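PDB 2B34: MAR1 Ribonuclease from Caenorhabditis elegans, which is of unestablished function but probably acts as a hydrolase, perhaps a ribonuclease, of the isochorismatase family. Local coordinates for residues T54-Q59 / T79-K84; A16-D21 / F87-P92; F33-T38 / P189-V194; V101-L106 / N128-V133; A8-T13 / L166-G171. One frame throughout, in Å; residues are numbered along the deposited sequence.

Interaction 1. Residues T54-Q59 / T79-K84; sequences TIVTEQ and TPIFDK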
# COMPACT_ATOMS: atom_id res chain seq x y z
N THR A 54 24.13 -18.74 7.19
CA THR A 54 23.24 -18.21 8.22
C THR A 54 24.04 -17.39 9.22
O THR A 54 25.14 -17.79 9.62
CB THR A 54 22.47 -19.35 8.94
OG1 THR A 54 21.76 -20.14 7.97
CG2 THR A 54 21.47 -18.79 9.95
N ILE A 55 23.48 -16.25 9.61
CA ILE A 55 24.05 -15.37 10.63
C ILE A 55 23.00 -15.11 11.70
O ILE A 55 21.85 -14.79 11.40
CB ILE A 55 24.51 -14.01 10.01
CG1 ILE A 55 25.54 -14.21 8.88
CG2 ILE A 55 25.03 -13.05 11.10
CD1 ILE A 55 26.98 -14.52 9.35
N VAL A 56 23.40 -15.24 12.96
CA VAL A 56 22.51 -15.00 14.10
C VAL A 56 23.09 -13.89 14.97
O VAL A 56 24.28 -13.91 15.29
CB VAL A 56 22.29 -16.28 14.95
CG1 VAL A 56 21.26 -16.04 16.06
CG2 VAL A 56 21.87 -17.46 14.09
N THR A 57 22.26 -12.92 15.34
CA THR A 57 22.64 -11.92 16.34
C THR A 57 21.81 -12.05 17.60
O THR A 57 20.65 -12.47 17.55
CB THR A 57 22.53 -10.46 15.83
OG1 THR A 57 21.18 -10.17 15.44
CG2 THR A 57 23.49 -10.21 14.65
N GLU A 58 22.41 -11.69 18.73
CA GLU A 58 21.71 -11.60 20.00
C GLU A 58 21.95 -10.22 20.62
O GLU A 58 23.09 -9.79 20.78
CB GLU A 58 22.16 -12.71 20.95
CG GLU A 58 22.02 -14.12 20.37
CD GLU A 58 22.48 -15.22 21.31
OE1 GLU A 58 23.28 -14.94 22.23
OE2 GLU A 58 22.03 -16.37 21.13
N GLN A 59 20.86 -9.53 20.93
CA GLN A 59 20.91 -8.21 21.57
C GLN A 59 21.13 -8.37 23.07
O GLN A 59 20.37 -9.08 23.73
CB GLN A 59 19.61 -7.43 21.31
CG GLN A 59 19.48 -6.10 22.06
CD GLN A 59 20.25 -4.94 21.43
OE1 GLN A 59 20.45 -3.90 22.05
NE2 GLN A 59 20.67 -5.12 20.18
N THR A 79 27.52 -22.04 12.07
CA THR A 79 26.79 -20.78 12.10
C THR A 79 27.30 -19.82 13.18
O THR A 79 27.28 -20.15 14.37
CB THR A 79 25.26 -21.01 12.27
OG1 THR A 79 24.76 -21.71 11.12
CG2 THR A 79 24.50 -19.69 12.41
N PRO A 80 27.77 -18.63 12.76
CA PRO A 80 28.19 -17.59 13.70
C PRO A 80 27.01 -17.02 14.48
O PRO A 80 25.92 -16.86 13.93
CB PRO A 80 28.79 -16.51 12.79
CG PRO A 80 28.99 -17.15 11.47
CD PRO A 80 27.93 -18.18 11.36
N ILE A 81 27.25 -16.74 15.76
CA ILE A 81 26.28 -16.04 16.60
C ILE A 81 27.01 -14.89 17.28
O ILE A 81 27.90 -15.11 18.10
CB ILE A 81 25.66 -16.97 17.68
CG1 ILE A 81 24.85 -18.10 17.03
CG2 ILE A 81 24.78 -16.15 18.64
CD1 ILE A 81 24.51 -19.26 17.97
N PHE A 82 26.62 -13.67 16.92
CA PHE A 82 27.27 -12.47 17.44
C PHE A 82 26.38 -11.71 18.42
O PHE A 82 25.18 -11.59 18.21
CB PHE A 82 27.68 -11.53 16.30
CG PHE A 82 28.56 -12.18 15.26
CD1 PHE A 82 29.80 -12.72 15.61
CD2 PHE A 82 28.17 -12.22 13.92
CE1 PHE A 82 30.62 -13.32 14.64
CE2 PHE A 82 28.98 -12.80 12.95
CZ PHE A 82 30.20 -13.36 13.31
N ASP A 83 26.99 -11.20 19.49
CA ASP A 83 26.27 -10.31 20.40
C ASP A 83 26.45 -8.85 19.98
O ASP A 83 27.43 -8.51 19.30
CB ASP A 83 26.71 -10.53 21.86
CG ASP A 83 28.16 -10.14 22.11
OD1 ASP A 83 29.06 -10.71 21.46
OD2 ASP A 83 28.39 -9.28 22.98
N LYS A 84 25.51 -8.00 20.37
CA LYS A 84 25.52 -6.59 20.00
C LYS A 84 24.65 -5.76 20.94
O LYS A 84 23.77 -6.29 21.62
CB LYS A 84 25.06 -6.40 18.54
CG LYS A 84 23.65 -6.91 18.24
CD LYS A 84 23.17 -6.47 16.86
CE LYS A 84 21.73 -6.90 16.58
NZ LYS A 84 20.74 -6.25 17.49
O HOH W 1 25.44 -21.05 8.55

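Interaction 2. Residues A16-D21 / F87-P92; sequences ALFVCD and FSMCIP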
# COMPACT_ATOMS: atom_id res chain seq x y z
N ALA A 16 21.94 -14.99 1.97
CA ALA A 16 22.24 -15.31 3.37
C ALA A 16 20.99 -15.17 4.22
O ALA A 16 20.14 -14.31 3.95
CB ALA A 16 23.36 -14.41 3.90
N LEU A 17 20.88 -16.02 5.24
CA LEU A 17 19.79 -15.90 6.20
C LEU A 17 20.27 -15.17 7.45
O LEU A 17 21.21 -15.60 8.11
CB LEU A 17 19.22 -17.28 6.56
CG LEU A 17 18.15 -17.33 7.66
CD1 LEU A 17 16.84 -16.62 7.26
CD2 LEU A 17 17.88 -18.77 8.05
N PHE A 18 19.60 -14.07 7.75
CA PHE A 18 19.88 -13.31 8.96
C PHE A 18 18.77 -13.56 9.99
O PHE A 18 17.59 -13.31 9.72
CB PHE A 18 20.02 -11.82 8.64
CG PHE A 18 21.42 -11.39 8.25
CD1 PHE A 18 22.23 -12.21 7.46
CD2 PHE A 18 21.91 -10.15 8.65
CE1 PHE A 18 23.52 -11.80 7.10
CE2 PHE A 18 23.20 -9.74 8.29
CZ PHE A 18 24.01 -10.57 7.52
N VAL A 19 19.15 -14.08 11.15
CA VAL A 19 18.23 -14.32 12.26
C VAL A 19 18.51 -13.29 13.34
O VAL A 19 19.53 -13.38 14.04
CB VAL A 19 18.41 -15.75 12.85
CG1 VAL A 19 17.42 -16.01 13.98
CG2 VAL A 19 18.29 -16.82 11.76
N CYS A 20 17.63 -12.31 13.51
CA CYS A 20 17.94 -11.26 14.48
C CYS A 20 17.17 -11.29 15.79
O CYS A 20 15.93 -11.20 15.82
CB CYS A 20 18.06 -9.85 13.85
SG CYS A 20 16.88 -8.56 14.24
N ASP A 21 17.93 -11.50 16.85
CA ASP A 21 17.51 -11.22 18.21
C ASP A 21 16.29 -12.01 18.68
O ASP A 21 15.52 -11.54 19.53
CB ASP A 21 17.34 -9.70 18.40
CG ASP A 21 18.62 -8.92 18.08
OD1 ASP A 21 19.67 -9.55 17.84
OD2 ASP A 21 18.57 -7.67 18.06
N PHE A 87 21.27 -1.73 17.37
CA PHE A 87 20.04 -2.40 16.95
C PHE A 87 20.21 -3.13 15.62
O PHE A 87 19.64 -4.21 15.42
CB PHE A 87 18.86 -1.43 16.93
CG PHE A 87 18.50 -0.88 18.30
CD1 PHE A 87 18.64 -1.66 19.44
CD2 PHE A 87 18.02 0.42 18.43
CE1 PHE A 87 18.31 -1.16 20.70
CE2 PHE A 87 17.69 0.93 19.69
CZ PHE A 87 17.84 0.14 20.82
N SER A 88 21.01 -2.56 14.73
CA SER A 88 21.27 -3.19 13.43
C SER A 88 22.19 -4.41 13.54
O SER A 88 23.17 -4.39 14.29
CB SER A 88 21.86 -2.19 12.45
OG SER A 88 22.20 -2.84 11.23
N MET A 89 21.88 -5.44 12.75
CA MET A 89 22.71 -6.63 12.62
C MET A 89 24.00 -6.37 11.85
O MET A 89 24.92 -7.19 11.86
CB MET A 89 21.95 -7.74 11.90
CG MET A 89 20.79 -8.32 12.66
SD MET A 89 20.04 -9.69 11.76
CE MET A 89 21.26 -10.99 12.00
N CYS A 90 24.05 -5.24 11.14
CA CYS A 90 25.20 -4.90 10.32
C CYS A 90 26.34 -4.37 11.18
O CYS A 90 26.56 -3.16 11.30
CB CYS A 90 24.81 -3.93 9.20
SG CYS A 90 23.76 -4.73 7.96
N ILE A 91 27.04 -5.32 11.80
CA ILE A 91 28.21 -5.05 12.63
C ILE A 91 29.44 -5.60 11.90
O ILE A 91 29.30 -6.47 11.04
CB ILE A 91 28.05 -5.67 14.04
CG1 ILE A 91 27.64 -7.15 13.95
CG2 ILE A 91 27.03 -4.86 14.86
CD1 ILE A 91 27.58 -7.88 15.28
N PRO A 92 30.65 -5.09 12.24
CA PRO A 92 31.89 -5.55 11.58
C PRO A 92 32.01 -7.06 11.28
O PRO A 92 32.36 -7.41 10.15
CB PRO A 92 32.99 -5.06 12.52
CG PRO A 92 32.42 -3.78 13.06
CD PRO A 92 30.93 -4.02 13.22

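Interaction 3. Residues F33-T38 / P189-V194; sequences FPEIIT and PDTGLV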
# COMPACT_ATOMS: atom_id res chain seq x y z
N PHE A 33 4.72 -14.65 19.11
CA PHE A 33 6.07 -15.16 19.33
C PHE A 33 6.20 -16.65 18.97
O PHE A 33 7.09 -17.02 18.20
CB PHE A 33 6.55 -14.87 20.76
CG PHE A 33 8.02 -15.16 20.98
CD1 PHE A 33 8.98 -14.24 20.57
CD2 PHE A 33 8.43 -16.35 21.57
CE1 PHE A 33 10.34 -14.50 20.76
CE2 PHE A 33 9.79 -16.61 21.77
CZ PHE A 33 10.75 -15.69 21.36
N PRO A 34 5.31 -17.52 19.50
CA PRO A 34 5.40 -18.94 19.15
C PRO A 34 5.31 -19.23 17.65
O PRO A 34 6.03 -20.11 17.16
CB PRO A 34 4.21 -19.54 19.90
CG PRO A 34 4.00 -18.62 21.07
CD PRO A 34 4.22 -17.27 20.47
N GLU A 35 4.44 -18.52 16.94
CA GLU A 35 4.26 -18.69 15.49
C GLU A 35 5.53 -18.33 14.72
O GLU A 35 5.98 -19.06 13.84
CB GLU A 35 3.10 -17.81 15.00
CG GLU A 35 1.71 -18.27 15.43
CD GLU A 35 1.24 -17.67 16.75
OE1 GLU A 35 2.07 -17.30 17.60
OE2 GLU A 35 0.01 -17.58 16.95
N ILE A 36 6.10 -17.19 15.09
CA ILE A 36 7.30 -16.64 14.49
C ILE A 36 8.52 -17.54 14.70
O ILE A 36 9.38 -17.65 13.82
CB ILE A 36 7.52 -15.18 15.01
CG1 ILE A 36 7.03 -14.16 13.98
CG2 ILE A 36 8.96 -14.90 15.41
CD1 ILE A 36 5.54 -14.06 13.86
N ILE A 37 8.59 -18.18 15.86
CA ILE A 37 9.63 -19.17 16.15
C ILE A 37 9.49 -20.39 15.24
O ILE A 37 10.45 -20.80 14.60
CB ILE A 37 9.62 -19.62 17.65
CG1 ILE A 37 10.01 -18.46 18.58
CG2 ILE A 37 10.49 -20.88 17.87
CD1 ILE A 37 11.31 -17.72 18.23
N THR A 38 8.28 -20.95 15.18
CA THR A 38 7.99 -22.07 14.28
C THR A 38 8.38 -21.74 12.84
O THR A 38 9.03 -22.55 12.17
CB THR A 38 6.49 -22.48 14.34
OG1 THR A 38 6.18 -22.93 15.67
CG2 THR A 38 6.20 -23.62 13.37
N PRO A 189 2.02 -20.95 10.42
CA PRO A 189 0.99 -20.43 11.31
C PRO A 189 0.62 -18.98 11.00
O PRO A 189 1.50 -18.16 10.74
CB PRO A 189 1.64 -20.54 12.70
CG PRO A 189 2.65 -21.62 12.55
CD PRO A 189 3.18 -21.47 11.17
N ASP A 190 -0.68 -18.70 11.03
CA ASP A 190 -1.22 -17.36 10.79
C ASP A 190 -0.77 -16.37 11.85
O ASP A 190 -0.75 -16.68 13.04
CB ASP A 190 -2.75 -17.41 10.76
CG ASP A 190 -3.37 -16.03 10.61
OD1 ASP A 190 -3.49 -15.56 9.46
OD2 ASP A 190 -3.74 -15.41 11.63
N THR A 191 -0.41 -15.16 11.40
CA THR A 191 -0.06 -14.08 12.31
C THR A 191 -0.89 -12.81 12.08
O THR A 191 -0.41 -11.69 12.29
CB THR A 191 1.46 -13.77 12.29
OG1 THR A 191 1.84 -13.33 10.98
CG2 THR A 191 2.26 -15.01 12.67
N GLY A 192 -2.14 -13.00 11.66
CA GLY A 192 -3.12 -11.92 11.52
C GLY A 192 -2.81 -10.81 10.52
O GLY A 192 -3.31 -9.69 10.66
N LEU A 193 -2.01 -11.14 9.51
CA LEU A 193 -1.54 -10.15 8.54
C LEU A 193 -2.56 -9.78 7.46
O LEU A 193 -2.44 -8.74 6.81
CB LEU A 193 -0.24 -10.62 7.89
CG LEU A 193 1.00 -10.64 8.79
CD1 LEU A 193 2.10 -11.49 8.17
CD2 LEU A 193 1.50 -9.22 9.11
N VAL A 194 -3.56 -10.63 7.26
CA VAL A 194 -4.55 -10.43 6.21
C VAL A 194 -5.82 -9.81 6.78
O VAL A 194 -6.39 -10.34 7.74
CB VAL A 194 -4.88 -11.75 5.47
CG1 VAL A 194 -5.76 -11.49 4.24
CG2 VAL A 194 -3.61 -12.45 5.07
O HOH W 2 -1.56 -18.59 14.65

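Interaction 4. Residues V101-L106 / N128-V133; sequences VQNVIL and NVHVVV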
# COMPACT_ATOMS: atom_id res chain seq x y z
N VAL A 101 27.43 -12.09 -0.75
CA VAL A 101 26.03 -12.26 -1.17
C VAL A 101 25.41 -10.99 -1.78
O VAL A 101 25.93 -9.89 -1.61
CB VAL A 101 25.12 -12.80 -0.02
CG1 VAL A 101 25.56 -14.19 0.40
CG2 VAL A 101 25.10 -11.84 1.18
N GLN A 102 24.30 -11.17 -2.49
CA GLN A 102 23.55 -10.06 -3.07
C GLN A 102 22.17 -9.94 -2.41
O GLN A 102 21.51 -8.91 -2.53
CB GLN A 102 23.40 -10.24 -4.59
CG GLN A 102 24.72 -10.17 -5.35
CD GLN A 102 24.65 -10.71 -6.78
OE1 GLN A 102 23.96 -11.69 -7.06
NE2 GLN A 102 25.39 -10.07 -7.68
N ASN A 103 21.77 -10.99 -1.70
CA ASN A 103 20.46 -11.07 -1.07
C ASN A 103 20.52 -11.48 0.41
O ASN A 103 21.26 -12.40 0.78
CB ASN A 103 19.57 -12.05 -1.83
CG ASN A 103 19.40 -11.67 -3.30
OD1 ASN A 103 18.68 -10.72 -3.62
ND2 ASN A 103 20.05 -12.41 -4.18
N VAL A 104 19.75 -10.79 1.25
CA VAL A 104 19.59 -11.20 2.64
C VAL A 104 18.13 -11.51 2.94
O VAL A 104 17.24 -10.70 2.69
CB VAL A 104 20.15 -10.15 3.65
CG1 VAL A 104 19.77 -10.53 5.08
CG2 VAL A 104 21.66 -10.04 3.53
N ILE A 105 17.90 -12.72 3.44
CA ILE A 105 16.60 -13.14 3.93
C ILE A 105 16.59 -12.84 5.43
O ILE A 105 17.49 -13.26 6.15
CB ILE A 105 16.36 -14.64 3.65
CG1 ILE A 105 16.56 -14.93 2.15
CG2 ILE A 105 14.96 -15.06 4.13
CD1 ILE A 105 16.72 -16.41 1.80
N LEU A 106 15.59 -12.09 5.88
CA LEU A 106 15.58 -11.58 7.24
C LEU A 106 14.39 -12.06 8.05
O LEU A 106 13.23 -11.89 7.65
CB LEU A 106 15.66 -10.04 7.23
CG LEU A 106 15.82 -9.22 8.52
CD1 LEU A 106 16.94 -9.73 9.43
CD2 LEU A 106 16.08 -7.76 8.15
N ASN A 128 19.88 -6.72 -1.64
CA ASN A 128 18.43 -6.90 -1.64
C ASN A 128 18.00 -7.55 -0.33
O ASN A 128 18.64 -8.51 0.14
CB ASN A 128 17.98 -7.76 -2.83
CG ASN A 128 18.51 -7.24 -4.17
OD1 ASN A 128 19.04 -8.02 -4.97
ND2 ASN A 128 18.36 -5.95 -4.41
N VAL A 129 16.94 -7.02 0.27
CA VAL A 129 16.43 -7.53 1.55
C VAL A 129 15.06 -8.17 1.37
O VAL A 129 14.11 -7.52 0.93
CB VAL A 129 16.35 -6.42 2.64
CG1 VAL A 129 15.90 -7.00 3.97
CG2 VAL A 129 17.69 -5.72 2.79
N HIS A 130 14.98 -9.46 1.72
CA HIS A 130 13.73 -10.21 1.69
C HIS A 130 13.24 -10.41 3.12
O HIS A 130 13.76 -11.25 3.87
CB HIS A 130 13.93 -11.53 0.95
CG HIS A 130 14.37 -11.36 -0.47
ND1 HIS A 130 15.57 -10.77 -0.82
CD2 HIS A 130 13.76 -11.69 -1.64
CE1 HIS A 130 15.67 -10.74 -2.14
NE2 HIS A 130 14.59 -11.29 -2.65
N VAL A 131 12.24 -9.61 3.49
CA VAL A 131 11.67 -9.63 4.83
C VAL A 131 10.56 -10.67 4.90
O VAL A 131 9.54 -10.56 4.21
CB VAL A 131 11.11 -8.22 5.24
CG1 VAL A 131 10.52 -8.26 6.64
CG2 VAL A 131 12.21 -7.16 5.16
N VAL A 132 10.77 -11.69 5.72
CA VAL A 132 9.81 -12.78 5.88
C VAL A 132 8.77 -12.35 6.92
O VAL A 132 8.99 -12.49 8.13
CB VAL A 132 10.49 -14.09 6.32
CG1 VAL A 132 9.51 -15.25 6.23
CG2 VAL A 132 11.71 -14.36 5.46
N VAL A 133 7.64 -11.84 6.44
CA VAL A 133 6.65 -11.18 7.29
C VAL A 133 5.99 -12.11 8.32
O VAL A 133 5.59 -11.66 9.40
CB VAL A 133 5.56 -10.43 6.45
CG1 VAL A 133 6.18 -9.32 5.62
CG2 VAL A 133 4.77 -11.40 5.56

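Interaction 5. Residues A8-T13 / L166-G171; sequences ARINPT and LGLVGG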
# COMPACT_ATOMS: atom_id res chain seq x y z
N ALA A 8 15.43 -8.74 -8.22
CA ALA A 8 16.08 -9.44 -7.08
C ALA A 8 15.66 -10.91 -7.05
O ALA A 8 14.58 -11.25 -6.56
CB ALA A 8 15.74 -8.75 -5.76
N ARG A 9 16.53 -11.77 -7.58
CA ARG A 9 16.23 -13.20 -7.72
C ARG A 9 17.10 -14.06 -6.81
O ARG A 9 18.25 -14.36 -7.14
CB ARG A 9 16.35 -13.65 -9.18
CG ARG A 9 15.56 -12.82 -10.19
CD ARG A 9 14.06 -12.72 -9.85
NE ARG A 9 13.35 -14.00 -9.97
CZ ARG A 9 12.92 -14.53 -11.11
NH1 ARG A 9 13.13 -13.91 -12.27
NH2 ARG A 9 12.29 -15.69 -11.10
N ILE A 10 16.53 -14.44 -5.67
CA ILE A 10 17.24 -15.26 -4.69
C ILE A 10 17.45 -16.69 -5.18
O ILE A 10 16.55 -17.31 -5.74
CB ILE A 10 16.51 -15.31 -3.32
CG1 ILE A 10 15.01 -15.63 -3.50
CG2 ILE A 10 16.72 -14.02 -2.56
CD1 ILE A 10 14.33 -16.14 -2.23
N ASN A 11 18.66 -17.18 -4.95
CA ASN A 11 18.95 -18.60 -5.04
C ASN A 11 19.92 -18.96 -3.91
O ASN A 11 20.44 -18.05 -3.25
CB ASN A 11 19.48 -18.98 -6.44
CG ASN A 11 20.78 -18.28 -6.81
OD1 ASN A 11 21.71 -18.20 -6.01
ND2 ASN A 11 20.85 -17.78 -8.04
N PRO A 12 20.14 -20.26 -3.65
CA PRO A 12 21.04 -20.67 -2.55
C PRO A 12 22.47 -20.14 -2.63
O PRO A 12 23.17 -20.12 -1.61
CB PRO A 12 21.03 -22.20 -2.65
CG PRO A 12 19.72 -22.52 -3.31
CD PRO A 12 19.54 -21.43 -4.32
N THR A 13 22.91 -19.72 -3.82
CA THR A 13 24.31 -19.28 -4.01
C THR A 13 24.54 -17.77 -3.87
O THR A 13 25.69 -17.33 -3.77
CB THR A 13 24.91 -19.79 -5.34
OG1 THR A 13 24.15 -19.28 -6.45
CG2 THR A 13 24.92 -21.31 -5.40
N LEU A 166 10.27 -21.98 -1.60
CA LEU A 166 9.98 -22.47 -2.95
C LEU A 166 10.62 -21.59 -4.02
O LEU A 166 10.94 -22.08 -5.10
CB LEU A 166 8.47 -22.58 -3.16
CG LEU A 166 7.78 -23.73 -2.43
CD1 LEU A 166 6.28 -23.63 -2.56
CD2 LEU A 166 8.27 -25.09 -2.96
N GLY A 167 10.78 -20.31 -3.72
CA GLY A 167 11.48 -19.38 -4.60
C GLY A 167 12.96 -19.72 -4.73
O GLY A 167 13.55 -19.56 -5.80
N LEU A 168 13.55 -20.19 -3.64
CA LEU A 168 14.96 -20.60 -3.64
C LEU A 168 15.24 -21.80 -4.54
O LEU A 168 16.31 -21.87 -5.16
CB LEU A 168 15.45 -20.87 -2.21
CG LEU A 168 15.71 -19.65 -1.31
CD1 LEU A 168 15.65 -20.05 0.17
CD2 LEU A 168 17.04 -18.97 -1.64
N VAL A 169 14.30 -22.74 -4.62
CA VAL A 169 14.51 -23.97 -5.41
C VAL A 169 14.10 -23.87 -6.89
O VAL A 169 14.62 -24.59 -7.73
CB VAL A 169 13.90 -25.24 -4.74
CG1 VAL A 169 14.66 -25.60 -3.46
CG2 VAL A 169 12.41 -25.08 -4.46
N GLY A 170 13.15 -22.98 -7.18
CA GLY A 170 12.79 -22.66 -8.57
C GLY A 170 11.88 -23.65 -9.27
O GLY A 170 11.20 -23.28 -10.23
N GLY A 171 11.86 -24.89 -8.80
CA GLY A 171 11.05 -25.94 -9.39
C GLY A 171 11.02 -27.23 -8.58
O GLY A 171 11.76 -27.37 -7.61

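Interaction 1. Residues T54-Q59 / T79-K84
Val56 faces Ile81 at the start of a parallel ladder in which four backbone hydrogen bonds join strand 54-59 to residues 79-84. Val56 N gives to Pro80 O (3.1 Å), Val56 O takes from Phe82 N (2.9 Å), Glu58 N gives to Phe82 O, and Glu58 O takes from Lys84 N. The last is the most bent, at 138° at the hydrogen. At the other end a water links the two segments, accepting from Thr54 N and donating to Thr79 OG1 (2.7 Å), which is also hydrogen-bonded to Ala76 O.

Side-chain packing lies on both faces. Val56 CB rests on Ile81 CG1 (3.8 Å), and Ile81 CG2 sits beside the carboxylate carbon Glu58 CD (3.6 Å), while the Glu58 oxygens go on to His66 and Thr67. On the other face Ile55 CD1 meets Pro80 CG (3.9 Å), and Ile55 CG2 approaches the Phe82 ring obliquely.

The polar group of note is Lys84. Its CE passes 3.5 Å from Thr57 OG1, a hydroxyl hydrogen-bonded to Asp21. A bend at chi4 (64°) then places NZ, which forms a salt bridge with Asp21 and hydrogen bonds to the carbonyls of Lys86 and Phe87. An alanine here would probably leave Asp21 without its salt-bridge partner and open a gap beside Thr57. The Asp21-Lys84 pair is consistent with the Asp-Lys-Cys site of isochorismatase-like hydrolases.

Strand 81-84 is the outermost strand on this side of the chain's sheet; strand 54-59 lies between it and strand 15-20, which bonds to Ile55 and Thr57.

Interaction 2. Residues A16-D21 / F87-P92
Met89 CE sits 3.5 Å from CD2 of Phe18 and 3.6 Å from the backbone oxygen Val19 O, so a single methyl touches both a ring and a carbonyl of strand 15-20. The sulfur follows: SD is 4.9 Å from the centre of the Phe18 ring, 70° off its normal, an oblique Met-aromatic contact. The two side chains slide past each other in opposite directions. Met89 runs straight through chi2, and a turn at chi3 (74°) brings CE round to Phe18. Cys20 CB lies next to Met89 SD, but the model places these two too close for their exact spacing to be trusted.

The next shell fixes the loop that carries Met89. Its backbone N is held by Thr118 OG1 from helix 114-124. Just before it, Ser88 OG accepts from Cys90 N at 3.0 Å, an ST turn, and also bonds to Asp121. Ile91 N returns to Met89 O at 2.8 Å, closing an inverse gamma turn centred on Cys90. Cys20 SG is joined in a disulfide to Cys114, at the start of that same helix.

No hydrogen bond crosses directly here; the Met89 thioether lies between the Phe18 ring and the disulfide in a buried, sulfur-rich patch beside the Asp21-Lys84 pair. Since isochorismatase-like hydrolases use a cysteine with such a pair, the disulfide probably ties up Cys114 in this crystal, which by its place at the start of helix 114-124 corresponds to the family's cysteine.

Interaction 3. Residues F33-T38 / P189-V194
Glu35, on the first turn of helix 33-49, crosses to residues 189-191. Its CB meets Thr191 CG2 at 3.7 Å and has Pro189 CB a little farther off. One bond out, CG lies 3.6 Å from Pro189 CB and near the carbonyl oxygen Asp190 O. The chain then bends at chi2 (90°), which turns CD off the extended path. At the tip, OE2 accepts from a water at 3.0 Å, and that water donates also to Asp190 O at 2.6 Å, so carboxylate and carbonyl are linked through a shared solvent molecule.

On either side of Glu35 the packing is apolar. Ile36 CD1 reaches Thr191 CG2 at 3.6 Å, the two side chains crossing at about a right angle, and Thr38 CG2 touches the Pro189 ring more loosely. The loop is shaped locally by an Asx turn, in which Asp190 OD2 accepts from Gly192 N at 2.9 Å.

The contact ties the start of helix 33-49 to the C-terminal loop beyond helix 177-183. Thr191 OG1 is bound by Arg144 of helix 141-154, Ile36 also packs on Ser137 of strand 128-137, and Gly192 O bonds to Ser197 of the second subunit.

Interaction 4. Residues V101-L106 / N128-V133
Strands 103-106 and 128-132 run parallel, their axes 4.7 Å apart at 19°, with Asn103 level with Asn128 and Ile105 level with His130. Five backbone hydrogen bonds join the two segments, from Asn128 N to Gln102 O at one end to Val132 N to Leu106 O at the other. Val104 takes part twice: its N gives to Asn128 O (2.8 Å), nearly in line with that carbonyl, and its O takes from His130 N (2.8 Å, 174° at the hydrogen).

Among the side chains, Asn103 and His130 meet on one face. Asn103 OD1 lies 3.4 Å from His130 CE1, at the ring edge and near its plane, while the amide and ring planes stand 79° apart. The same oxygen comes within 3.1 Å of Asn128 CB. His130 ND1 is buried and has no partner in the model. An alanine at Asn103 would probably leave the CE1 edge of His130 without its polar neighbour and open a gap beside Asn128. Farther along this face, Ile105 CG2 packs on Val132 CG2 at 3.6 Å. On the other face, Leu106 CD2 reaches Val129 CG1 more loosely, at 4.3 Å.

These two strands and helix 114-124 form a beta-alpha-beta unit. The helix lies over the face of Val104, Leu106 and Val129, where Leu122 touches both valines. Ile10 of the N-terminal loop rests on the opposite face, against Asn103 and His130. Strand 15-20 borders strand 103-109 on its far edge, and strand 157-159 flanks His130.

Interaction 5. Residues A8-T13 / L166-G171
Asn11, whose backbone touches Leu168, has its side-chain oxygen gripped by both donors of Thr13: OG1 gives to OD1 at 2.7 Å and Thr13 N gives to OD1 at 2.9 Å. Both come from the same face of the amide plane, the hydroxyl well above it at 47°. The bond from Thr13 N makes an Asx turn that curls the chain just before strand 15-20.

Leu168, near the end of helix 161-169, packs on the side of this loop away from the Asn11 side chain. Leu168 CD2 lies 3.7 Å from the carbonyl carbon Asn11 C. Leu168 CG is 3.9 Å from Ile10 CD1, which goes on to it from a CG1 set between the backbone N and the carbonyl carbon (chi1 49°). The two side chains cross at a slant. Pro12 CD comes within 3.4 Å of Leu168 O.

The N-terminal arm is held from outside as well: Arg9 makes salt bridges to Asp121 and Glu124 of the third subunit, whose backbone also bonds to Gly170.

Across the interface itself no hydrogen bond forms. Contact therefore depends on the fit of the Leu168 side chain against Ile10 and the Asn11 backbone, with Pro12 over Leu168 O, while the polar bonds within 11-13 set the shape of the loop on which Leu168 packs.

Interactions 2 and 4 are buried, interactions 1 and 3 are partly buried, and interaction 5 is at the surface. The first, second and fourth reach the same parallel sheet: strand 15-20 of interaction 2 bonds to strand 54-59 on one side and strand 103-109 on the other. Interactions 1 and 4 are backbone ladders, whereas 2, 3 and 5 have no direct hydrogen bond across and rely on side-chain packing, with a water in 3. Interactions 1 and 2 share the Lys84-Asp21 salt bridge. Interaction 5 lies against interaction 4 through Ile10 and His130, and interaction 3 touches interaction 4 through Leu193 and Val133. Interactions 3 and 5 also meet the third subunit.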